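Local atomic coordinates of beta-N-acetylhexosaminidase (Streptomyces plicatus, PDB entry 1JAK), a protein that hydrolyses terminal, non-reducing beta-linked N-acetylhexosamines, probably by substrate-assisted catalysis, as a family 20 glycoside hydrolase. Residues L314-D319 with K334-I339; H351-A356 with A362-W367; E382-G387 with A437-G442. All coordinates share one frame; numbering follows the deposited sequence.

Contact 1. Residues L314-D319 with K334-I339. With IFG ((2R,3R,4S,5R)-2-acetamido-3,4-dihydroxy-5-hydroxymethyl-piperidine), chain F.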
loop_
_atom_site.group_PDB
_atom_site.type_symbol
_atom_site.label_atom_id
_atom_site.label_comp_id
_atom_site.label_asym_id
_atom_site.label_seq_id
_atom_site.Cartn_x
_atom_site.Cartn_y
_atom_site.Cartn_z
ATOM N N LEU A 314 7.791 -12.376 -2.202
ATOM C CA LEU A 314 8.362 -12.499 -0.867
ATOM C C LEU A 314 9.525 -11.510 -0.847
ATOM O O LEU A 314 10.469 -11.638 -1.622
ATOM C CB LEU A 314 8.855 -13.927 -0.621
ATOM C CG LEU A 314 9.186 -14.330 0.818
ATOM C CD1 LEU A 314 10.417 -13.594 1.316
ATOM C CD2 LEU A 314 7.986 -14.051 1.700
ATOM N N HIS A 315 9.429 -10.515 0.032
ATOM C CA HIS A 315 10.431 -9.454 0.164
ATOM C C HIS A 315 11.496 -9.858 1.189
ATOM O O HIS A 315 11.163 -10.171 2.333
ATOM C CB HIS A 315 9.712 -8.174 0.628
ATOM C CG HIS A 315 10.375 -6.893 0.218
ATOM N ND1 HIS A 315 11.691 -6.600 0.507
ATOM C CD2 HIS A 315 9.871 -5.792 -0.392
ATOM C CE1 HIS A 315 11.968 -5.374 0.097
ATOM N NE2 HIS A 315 10.880 -4.861 -0.452
ATOM N N ILE A 316 12.768 -9.861 0.787
ATOM C CA ILE A 316 13.841 -10.221 1.714
ATOM C C ILE A 316 14.650 -9.007 2.178
ATOM O O ILE A 316 15.691 -9.154 2.816
ATOM C CB ILE A 316 14.805 -11.282 1.109
ATOM C CG1 ILE A 316 15.461 -10.753 -0.167
ATOM C CG2 ILE A 316 14.043 -12.573 0.836
ATOM C CD1 ILE A 316 16.484 -11.706 -0.767
ATOM N N GLY A 317 14.161 -7.810 1.864
ATOM C CA GLY A 317 14.842 -6.596 2.287
ATOM C C GLY A 317 16.201 -6.375 1.649
ATOM O O GLY A 317 16.305 -6.291 0.426
ATOM N N GLY A 318 17.237 -6.260 2.478
ATOM C CA GLY A 318 18.584 -6.052 1.960
ATOM C C GLY A 318 19.114 -4.641 2.135
ATOM O O GLY A 318 20.227 -4.322 1.708
ATOM N N ASP A 319 18.320 -3.796 2.783
ATOM C CA ASP A 319 18.685 -2.406 3.010
ATOM C C ASP A 319 19.558 -2.195 4.236
ATOM O O ASP A 319 19.493 -2.951 5.208
ATOM C CB ASP A 319 17.426 -1.568 3.209
ATOM C CG ASP A 319 16.644 -2.003 4.438
ATOM O OD1 ASP A 319 16.251 -3.185 4.487
ATOM O OD2 ASP A 319 16.433 -1.180 5.357
ATOM N N LYS A 334 23.606 -14.153 -2.720
ATOM C CA LYS A 334 23.756 -15.194 -3.733
ATOM C C LYS A 334 23.201 -16.507 -3.177
ATOM O O LYS A 334 22.574 -17.293 -3.893
ATOM C CB LYS A 334 25.237 -15.370 -4.091
ATOM C CG LYS A 334 25.519 -16.484 -5.094
ATOM C CD LYS A 334 25.053 -16.115 -6.493
ATOM C CE LYS A 334 25.421 -17.198 -7.501
ATOM N NZ LYS A 334 25.128 -16.777 -8.901
ATOM N N ARG A 335 23.424 -16.722 -1.885
ATOM C CA ARG A 335 22.979 -17.933 -1.206
ATOM C C ARG A 335 21.499 -17.956 -0.830
ATOM O O ARG A 335 20.850 -19.000 -0.920
ATOM C CB ARG A 335 23.813 -18.144 0.060
ATOM C CG ARG A 335 25.301 -18.326 -0.204
ATOM C CD ARG A 335 26.118 -18.146 1.065
ATOM N NE ARG A 335 27.548 -18.312 0.814
ATOM C CZ ARG A 335 28.503 -17.970 1.672
ATOM N NH1 ARG A 335 28.185 -17.439 2.845
ATOM N NH2 ARG A 335 29.779 -18.160 1.358
ATOM N N VAL A 336 20.958 -16.813 -0.418
ATOM C CA VAL A 336 19.563 -16.769 0.013
ATOM C C VAL A 336 18.485 -16.531 -1.044
ATOM O O VAL A 336 17.367 -17.023 -0.896
ATOM C CB VAL A 336 19.367 -15.730 1.142
ATOM C CG1 VAL A 336 20.226 -16.101 2.340
ATOM C CG2 VAL A 336 19.719 -14.343 0.640
ATOM N N GLN A 337 18.790 -15.788 -2.103
ATOM C CA GLN A 337 17.768 -15.538 -3.119
ATOM C C GLN A 337 17.119 -16.823 -3.633
ATOM O O GLN A 337 15.896 -16.891 -3.766
ATOM C CB GLN A 337 18.340 -14.749 -4.299
ATOM C CG GLN A 337 18.690 -13.306 -3.978
ATOM C CD GLN A 337 19.100 -12.528 -5.212
ATOM O OE1 GLN A 337 18.254 -12.077 -5.986
ATOM N NE2 GLN A 337 20.406 -12.377 -5.410
ATOM N N PRO A 338 17.924 -17.859 -3.924
ATOM C CA PRO A 338 17.357 -19.118 -4.423
ATOM C C PRO A 338 16.341 -19.762 -3.481
ATOM O O PRO A 338 15.472 -20.515 -3.922
ATOM C CB PRO A 338 18.592 -19.996 -4.619
ATOM C CG PRO A 338 19.656 -18.998 -4.971
ATOM C CD PRO A 338 19.399 -17.900 -3.966
ATOM N N ILE A 339 16.454 -19.470 -2.189
ATOM C CA ILE A 339 15.541 -20.036 -1.200
ATOM C C ILE A 339 14.102 -19.587 -1.449
ATOM O O ILE A 339 13.158 -20.340 -1.203
ATOM C CB ILE A 339 15.965 -19.641 0.237
ATOM C CG1 ILE A 339 17.371 -20.181 0.524
ATOM C CG2 ILE A 339 14.972 -20.196 1.254
ATOM C CD1 ILE A 339 17.907 -19.835 1.910
HETATM N N1 IFG F . 15.509 3.612 6.064
HETATM C C2 IFG F . 15.198 2.239 6.539
HETATM C C3 IFG F . 13.795 2.064 7.249
HETATM C C4 IFG F . 13.399 3.254 8.149
HETATM C C5 IFG F . 13.528 4.542 7.333
HETATM C C6 IFG F . 13.124 5.821 8.059
HETATM C C7 IFG F . 14.619 1.554 4.247
HETATM C C8 IFG F . 14.618 0.641 3.048
HETATM C C9 IFG F . 14.946 4.762 6.789
HETATM N N2 IFG F . 15.294 1.291 5.406
HETATM O O7 IFG F . 13.980 2.591 4.140
HETATM O O3 IFG F . 13.805 0.869 8.020
HETATM O O4 IFG F . 14.300 3.310 9.255
HETATM O O6 IFG F . 12.784 6.853 7.140
#
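A single methyl group carries this contact: Ile316 CD1 of segment 314-319 reaches across to helix 326-342 and lodges beside both Val336 and Gln337. The two segments belong to one beta-alpha-beta unit of the family 20 (beta/alpha)8 barrel, and the backbones stay well apart, with Ile316 CA and Gln337 CA separated by 8.2 Å. An extended second torsion (chi2 176°) lets the isoleucine span that gap. Its CD1 lies 4.2 Å from Gln337 CG, alongside the aliphatic part of the glutamine, and 4.4 Å from Val336 CG2. Branched, apolar residues suit this buried seam, while Gln337 OE1 accepts a hydrogen bond from Val359 N and NE2 donates to Glu357 O, both in the loop after strand 346-350. Beyond Ile316 the chain turns through Gly317 and Gly318. Gly317 has positive phi, and the backbone of Gly318 would force a CB against the preceding carbonyl. The turn is held by Gly317 N, which donates to His315 ND1 at 3.1 Å in the plane of the imidazole, while His315 NE2 bonds Gln365. The glycines thus lead the chain to Asp319 in the ligand pocket. With CG between its backbone N and carbonyl carbon (chi1 63°), the carboxylate faces the inhibitor's acetamido group, consistent with an orienting role in substrate-assisted catalysis. Asp319 OD2 accepts a nearly straight bond from N2 of IFG, 2.7 Å long with an N-H...O angle of 163°.

Contact 2. Residues H351-A356 with A362-W367. With IFG ((2R,3R,4S,5R)-2-acetamido-3,4-dihydroxy-5-hydroxymethyl-piperidine), chain F.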
loop_
_atom_site.group_PDB
_atom_site.type_symbol
_atom_site.label_atom_id
_atom_site.label_comp_id
_atom_site.label_asym_id
_atom_site.label_seq_id
_atom_site.Cartn_x
_atom_site.Cartn_y
_atom_site.Cartn_z
ATOM N N HIS A 351 16.626 -1.769 -3.304
ATOM C CA HIS A 351 17.580 -1.676 -4.409
ATOM C C HIS A 351 19.036 -2.015 -4.128
ATOM O O HIS A 351 19.821 -2.134 -5.064
ATOM C CB HIS A 351 17.479 -0.318 -5.130
ATOM C CG HIS A 351 18.082 0.826 -4.382
ATOM N ND1 HIS A 351 17.364 1.602 -3.496
ATOM C CD2 HIS A 351 19.331 1.347 -4.411
ATOM C CE1 HIS A 351 18.144 2.553 -3.016
ATOM N NE2 HIS A 351 19.344 2.421 -3.555
ATOM N N GLN A 352 19.406 -2.175 -2.862
ATOM C CA GLN A 352 20.779 -2.563 -2.547
ATOM C C GLN A 352 21.034 -3.939 -3.169
ATOM O O GLN A 352 22.178 -4.318 -3.424
ATOM C CB GLN A 352 20.994 -2.649 -1.033
ATOM C CG GLN A 352 21.194 -1.308 -0.339
ATOM C CD GLN A 352 19.991 -0.403 -0.457
ATOM O OE1 GLN A 352 18.857 -0.838 -0.270
ATOM N NE2 GLN A 352 20.231 0.871 -0.750
ATOM N N LEU A 353 19.959 -4.688 -3.408
ATOM C CA LEU A 353 20.073 -6.017 -4.007
ATOM C C LEU A 353 20.623 -5.931 -5.432
ATOM O O LEU A 353 21.194 -6.899 -5.943
ATOM C CB LEU A 353 18.705 -6.719 -4.019
ATOM C CG LEU A 353 18.648 -8.151 -4.573
ATOM C CD1 LEU A 353 19.545 -9.066 -3.751
ATOM C CD2 LEU A 353 17.215 -8.658 -4.532
ATOM N N ALA A 354 20.454 -4.774 -6.067
ATOM C CA ALA A 354 20.941 -4.571 -7.431
ATOM C C ALA A 354 22.460 -4.685 -7.475
ATOM O O ALA A 354 23.053 -4.889 -8.539
ATOM C CB ALA A 354 20.501 -3.208 -7.953
ATOM N N GLY A 355 23.088 -4.543 -6.313
ATOM C CA GLY A 355 24.532 -4.656 -6.244
ATOM C C GLY A 355 24.959 -6.054 -5.835
ATOM O O GLY A 355 26.142 -6.299 -5.596
ATOM N N ALA A 356 24.002 -6.977 -5.766
ATOM C CA ALA A 356 24.293 -8.350 -5.369
ATOM C C ALA A 356 23.686 -9.382 -6.318
ATOM O O ALA A 356 23.166 -10.412 -5.885
ATOM C CB ALA A 356 23.806 -8.596 -3.947
ATOM N N ALA A 362 13.457 -11.406 -10.358
ATOM C CA ALA A 362 13.446 -10.564 -9.168
ATOM C C ALA A 362 13.036 -9.126 -9.451
ATOM O O ALA A 362 13.132 -8.644 -10.581
ATOM C CB ALA A 362 14.822 -10.581 -8.516
ATOM N N LEU A 363 12.552 -8.453 -8.410
ATOM C CA LEU A 363 12.181 -7.048 -8.497
ATOM C C LEU A 363 12.959 -6.348 -7.392
ATOM O O LEU A 363 13.220 -6.946 -6.350
ATOM C CB LEU A 363 10.688 -6.827 -8.231
ATOM C CG LEU A 363 9.638 -7.286 -9.240
ATOM C CD1 LEU A 363 9.415 -8.780 -9.106
ATOM C CD2 LEU A 363 8.337 -6.538 -8.969
ATOM N N VAL A 364 13.357 -5.103 -7.623
ATOM C CA VAL A 364 14.049 -4.356 -6.582
ATOM C C VAL A 364 13.276 -3.079 -6.319
ATOM O O VAL A 364 12.701 -2.484 -7.233
ATOM C CB VAL A 364 15.519 -4.020 -6.946
ATOM C CG1 VAL A 364 16.334 -5.305 -7.004
ATOM C CG2 VAL A 364 15.590 -3.264 -8.264
ATOM N N GLN A 365 13.241 -2.678 -5.054
ATOM C CA GLN A 365 12.517 -1.481 -4.657
ATOM C C GLN A 365 13.492 -0.335 -4.425
ATOM O O GLN A 365 14.261 -0.344 -3.463
ATOM C CB GLN A 365 11.711 -1.755 -3.385
ATOM C CG GLN A 365 10.701 -0.666 -3.069
ATOM C CD GLN A 365 9.828 -0.996 -1.873
ATOM O OE1 GLN A 365 9.744 -2.152 -1.442
ATOM N NE2 GLN A 365 9.161 0.020 -1.339
ATOM N N TYR A 366 13.443 0.649 -5.315
ATOM C CA TYR A 366 14.325 1.806 -5.248
ATOM C C TYR A 366 13.837 2.872 -4.276
ATOM O O TYR A 366 12.763 3.455 -4.469
ATOM C CB TYR A 366 14.457 2.432 -6.634
ATOM C CG TYR A 366 15.427 3.582 -6.675
ATOM C CD1 TYR A 366 16.803 3.354 -6.651
ATOM C CD2 TYR A 366 14.975 4.898 -6.716
ATOM C CE1 TYR A 366 17.705 4.410 -6.670
ATOM C CE2 TYR A 366 15.870 5.966 -6.736
ATOM C CZ TYR A 366 17.234 5.711 -6.712
ATOM O OH TYR A 366 18.127 6.757 -6.735
ATOM N N TRP A 367 14.630 3.136 -3.243
ATOM C CA TRP A 367 14.268 4.147 -2.260
ATOM C C TRP A 367 15.293 5.283 -2.215
ATOM O O TRP A 367 15.446 5.963 -1.196
ATOM C CB TRP A 367 14.098 3.512 -0.870
ATOM C CG TRP A 367 15.299 2.779 -0.333
ATOM C CD1 TRP A 367 15.818 1.598 -0.787
ATOM C CD2 TRP A 367 16.097 3.161 0.793
ATOM N NE1 TRP A 367 16.889 1.219 -0.008
ATOM C CE2 TRP A 367 17.081 2.161 0.969
ATOM C CE3 TRP A 367 16.074 4.249 1.675
ATOM C CZ2 TRP A 367 18.037 2.217 1.993
ATOM C CZ3 TRP A 367 17.025 4.305 2.697
ATOM C CH2 TRP A 367 17.993 3.293 2.845
HETATM N N1 IFG F . 15.509 3.612 6.064
HETATM C C2 IFG F . 15.198 2.239 6.539
HETATM C C3 IFG F . 13.795 2.064 7.249
HETATM C C4 IFG F . 13.399 3.254 8.149
HETATM C C5 IFG F . 13.528 4.542 7.333
HETATM C C6 IFG F . 13.124 5.821 8.059
HETATM C C7 IFG F . 14.619 1.554 4.247
HETATM C C8 IFG F . 14.618 0.641 3.048
HETATM C C9 IFG F . 14.946 4.762 6.789
HETATM N N2 IFG F . 15.294 1.291 5.406
HETATM O O7 IFG F . 13.980 2.591 4.140
HETATM O O3 IFG F . 13.805 0.869 8.020
HETATM O O4 IFG F . 14.300 3.310 9.255
HETATM O O6 IFG F . 12.784 6.853 7.140
#
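The imidazole of His351 lies between Tyr366 and Gln352: Tyr366 CD1 sits 3.6 Å above the centre of one face, Gln352 NE2 lies over the opposite face toward the rim, and Gln365 O meets the edge. The indole of Trp367 is likewise covered on both faces, by His351 CE1 on one and by C8 of IFG on the other, with Trp367 CE2 3.6 Å from that methyl. At the indole edge, Trp367 NE1 donates to Gln352 OE1 over 2.9 Å, in the carbonyl plane and on a lone pair. A bend at chi2 (63°) curls the glutamine back so that its amide can do this, which helps hold the indole's rotation. Histidine suits its place because both nitrogens are used: His351 ND1 accepts from Trp367 N at 3.1 Å, tilted out of the ring plane, and NE2 bonds Glu376. His351 N also donates to Gln365 O (2.8 Å), tying the 3-10 turn to strand 363-366. Farther along, Leu353 CB packs on Val364 CG1 at 4.1 Å. Trp367 forms one wall of the tryptophan-lined acetamido pocket characteristic of family 20 hexosaminidases, with His351 and, behind it, Tyr366 backing it in an aromatic cluster.

Contact 3. Residues E382-G387 with A437-G442; sequences EAARNG and ADAVRG
The last turn of helix 374-385 meets the short 3-10 turn that leads into strand 440-447, bringing Ala384 CA within 5.5 Å of Ala439 CA. Only two methyl groups stand between the backbones at this point: Ala384 CB and Ala439 CB point at each other and touch at 3.6 Å. Alanine suits both positions because a single methyl from each side fills the space between the two CA atoms, and the small buried patch continues onto Leu390 and Pro436, which both adjoin Ala384. No hydrogen bond joins the two segments, so apolar packing carries the contact. Gly387 ends the helix in a Schellman motif. Its positive phi of 103° would drive a CB into the preceding carbonyl, and its N bonds back to Ala384 O at 3.1 Å. Near this end Arg441 approaches obliquely, but Arg441 NH2 stays 4.5 Å from Gly387 O, a loose approach. On the helix, Arg385 and Glu382 form a side-on salt bridge: Arg385 NH2 donates to Glu382 OE1 at 2.7 Å, and Arg385 NE to Glu382 OE2 at 2.9 Å. Both nitrogens lie above the carboxylate plane, while the carboxylate meets the guanidinium edge. Backbone hydrogen bonds join Ala439 and Arg441 to Leu390 in neighbouring strand 389-392, and Arg441 to Trp159 in strand 159-165 on the other side. The contact thus packs an outer helix against the entry to the last parallel strand of the (beta/alpha)8 barrel.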
loop_
_atom_site.group_PDB
_atom_site.type_symbol
_atom_site.label_atom_id
_atom_site.label_comp_id
_atom_site.label_asym_id
_atom_site.label_seq_id
_atom_site.Cartn_x
_atom_site.Cartn_y
_atom_site.Cartn_z
ATOM N N GLU A 382 21.020 -0.319 -14.378
ATOM C CA GLU A 382 21.642 -1.450 -15.056
ATOM C C GLU A 382 20.857 -2.723 -14.762
ATOM O O GLU A 382 20.653 -3.555 -15.648
ATOM C CB GLU A 382 23.094 -1.614 -14.606
ATOM C CG GLU A 382 23.953 -2.359 -15.620
ATOM C CD GLU A 382 24.019 -1.626 -16.945
ATOM O OE1 GLU A 382 24.535 -0.488 -16.962
ATOM O OE2 GLU A 382 23.545 -2.175 -17.965
ATOM N N ALA A 383 20.413 -2.876 -13.517
ATOM C CA ALA A 383 19.632 -4.049 -13.145
ATOM C C ALA A 383 18.350 -4.043 -13.971
ATOM O O ALA A 383 17.891 -5.091 -14.424
ATOM C CB ALA A 383 19.298 -4.018 -11.653
ATOM N N ALA A 384 17.777 -2.859 -14.167
ATOM C CA ALA A 384 16.555 -2.726 -14.954
ATOM C C ALA A 384 16.828 -3.182 -16.385
ATOM O O ALA A 384 16.021 -3.896 -16.986
ATOM C CB ALA A 384 16.072 -1.276 -14.943
ATOM N N ARG A 385 17.967 -2.772 -16.931
ATOM C CA ARG A 385 18.323 -3.173 -18.287
ATOM C C ARG A 385 18.481 -4.688 -18.363
ATOM O O ARG A 385 18.197 -5.296 -19.396
ATOM C CB ARG A 385 19.627 -2.501 -18.736
ATOM C CG ARG A 385 19.446 -1.119 -19.348
ATOM C CD ARG A 385 20.760 -0.594 -19.931
ATOM N NE ARG A 385 21.699 -0.174 -18.896
ATOM C CZ ARG A 385 21.633 0.991 -18.254
ATOM N NH1 ARG A 385 20.672 1.856 -18.544
ATOM N NH2 ARG A 385 22.527 1.289 -17.320
ATOM N N ASN A 386 18.927 -5.297 -17.267
ATOM C CA ASN A 386 19.127 -6.741 -17.229
ATOM C C ASN A 386 17.856 -7.549 -16.972
ATOM O O ASN A 386 17.916 -8.770 -16.816
ATOM C CB ASN A 386 20.187 -7.109 -16.188
ATOM C CG ASN A 386 21.586 -6.674 -16.600
ATOM O OD1 ASN A 386 21.898 -6.608 -17.789
ATOM N ND2 ASN A 386 22.437 -6.396 -15.619
ATOM N N GLY A 387 16.716 -6.869 -16.919
ATOM C CA GLY A 387 15.457 -7.567 -16.710
ATOM C C GLY A 387 14.858 -7.500 -15.318
ATOM O O GLY A 387 13.776 -8.044 -15.084
ATOM N N ALA A 437 11.868 2.563 -19.441
ATOM C CA ALA A 437 10.523 2.768 -18.911
ATOM C C ALA A 437 9.764 1.460 -18.714
ATOM O O ALA A 437 8.981 1.323 -17.772
ATOM C CB ALA A 437 9.737 3.690 -19.835
ATOM N N ASP A 438 9.999 0.501 -19.601
ATOM C CA ASP A 438 9.329 -0.791 -19.532
ATOM C C ASP A 438 9.743 -1.641 -18.332
ATOM O O ASP A 438 9.113 -2.657 -18.043
ATOM C CB ASP A 438 9.578 -1.571 -20.825
ATOM C CG ASP A 438 11.037 -1.567 -21.232
ATOM O OD1 ASP A 438 11.555 -0.481 -21.581
ATOM O OD2 ASP A 438 11.669 -2.645 -21.200
ATOM N N ALA A 439 10.798 -1.229 -17.636
ATOM C CA ALA A 439 11.271 -1.971 -16.470
ATOM C C ALA A 439 10.580 -1.502 -15.192
ATOM O O ALA A 439 10.644 -2.175 -14.165
ATOM C CB ALA A 439 12.781 -1.820 -16.325
ATOM N N VAL A 440 9.929 -0.345 -15.261
ATOM C CA VAL A 440 9.228 0.200 -14.103
ATOM C C VAL A 440 7.912 -0.549 -13.901
ATOM O O VAL A 440 7.003 -0.461 -14.730
ATOM C CB VAL A 440 8.935 1.704 -14.283
ATOM C CG1 VAL A 440 8.201 2.246 -13.064
ATOM C CG2 VAL A 440 10.238 2.460 -14.489
ATOM N N ARG A 441 7.825 -1.292 -12.801
ATOM C CA ARG A 441 6.630 -2.072 -12.490
ATOM C C ARG A 441 5.570 -1.222 -11.808
ATOM O O ARG A 441 4.376 -1.508 -11.894
ATOM C CB ARG A 441 6.987 -3.247 -11.574
ATOM C CG ARG A 441 8.004 -4.217 -12.149
ATOM C CD ARG A 441 7.534 -4.822 -13.461
ATOM N NE ARG A 441 8.458 -5.847 -13.936
ATOM C CZ ARG A 441 8.597 -7.047 -13.377
ATOM N NH1 ARG A 441 7.864 -7.380 -12.322
ATOM N NH2 ARG A 441 9.477 -7.910 -13.866
ATOM N N GLY A 442 6.011 -0.177 -11.117
ATOM C CA GLY A 442 5.069 0.681 -10.434
ATOM C C GLY A 442 5.698 1.474 -9.311
ATOM O O GLY A 442 6.905 1.723 -9.307
#

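In the fold
From the N terminus the three contacts follow in series; none nests in or crosses another. Contact 1 closes over 14 residues, folding helix 326-342 back on the strand it follows. Contact 2 closes the loop between strands 346-350 and 363-366, with five residues between its segments. Contact 3 spans 49 residues, bringing the end of helix 374-385 to the start of strand 440-447. Contacts 1 and 2 meet through His315 and Gln365 and share the inhibitor, while contacts 2 and 3 touch where Ala354 faces Ala383 and Leu363 lies by Arg441. All three reach the one parallel barrel sheet; contacts 1 and 3 do not touch each other, their centres being about 19 Å apart.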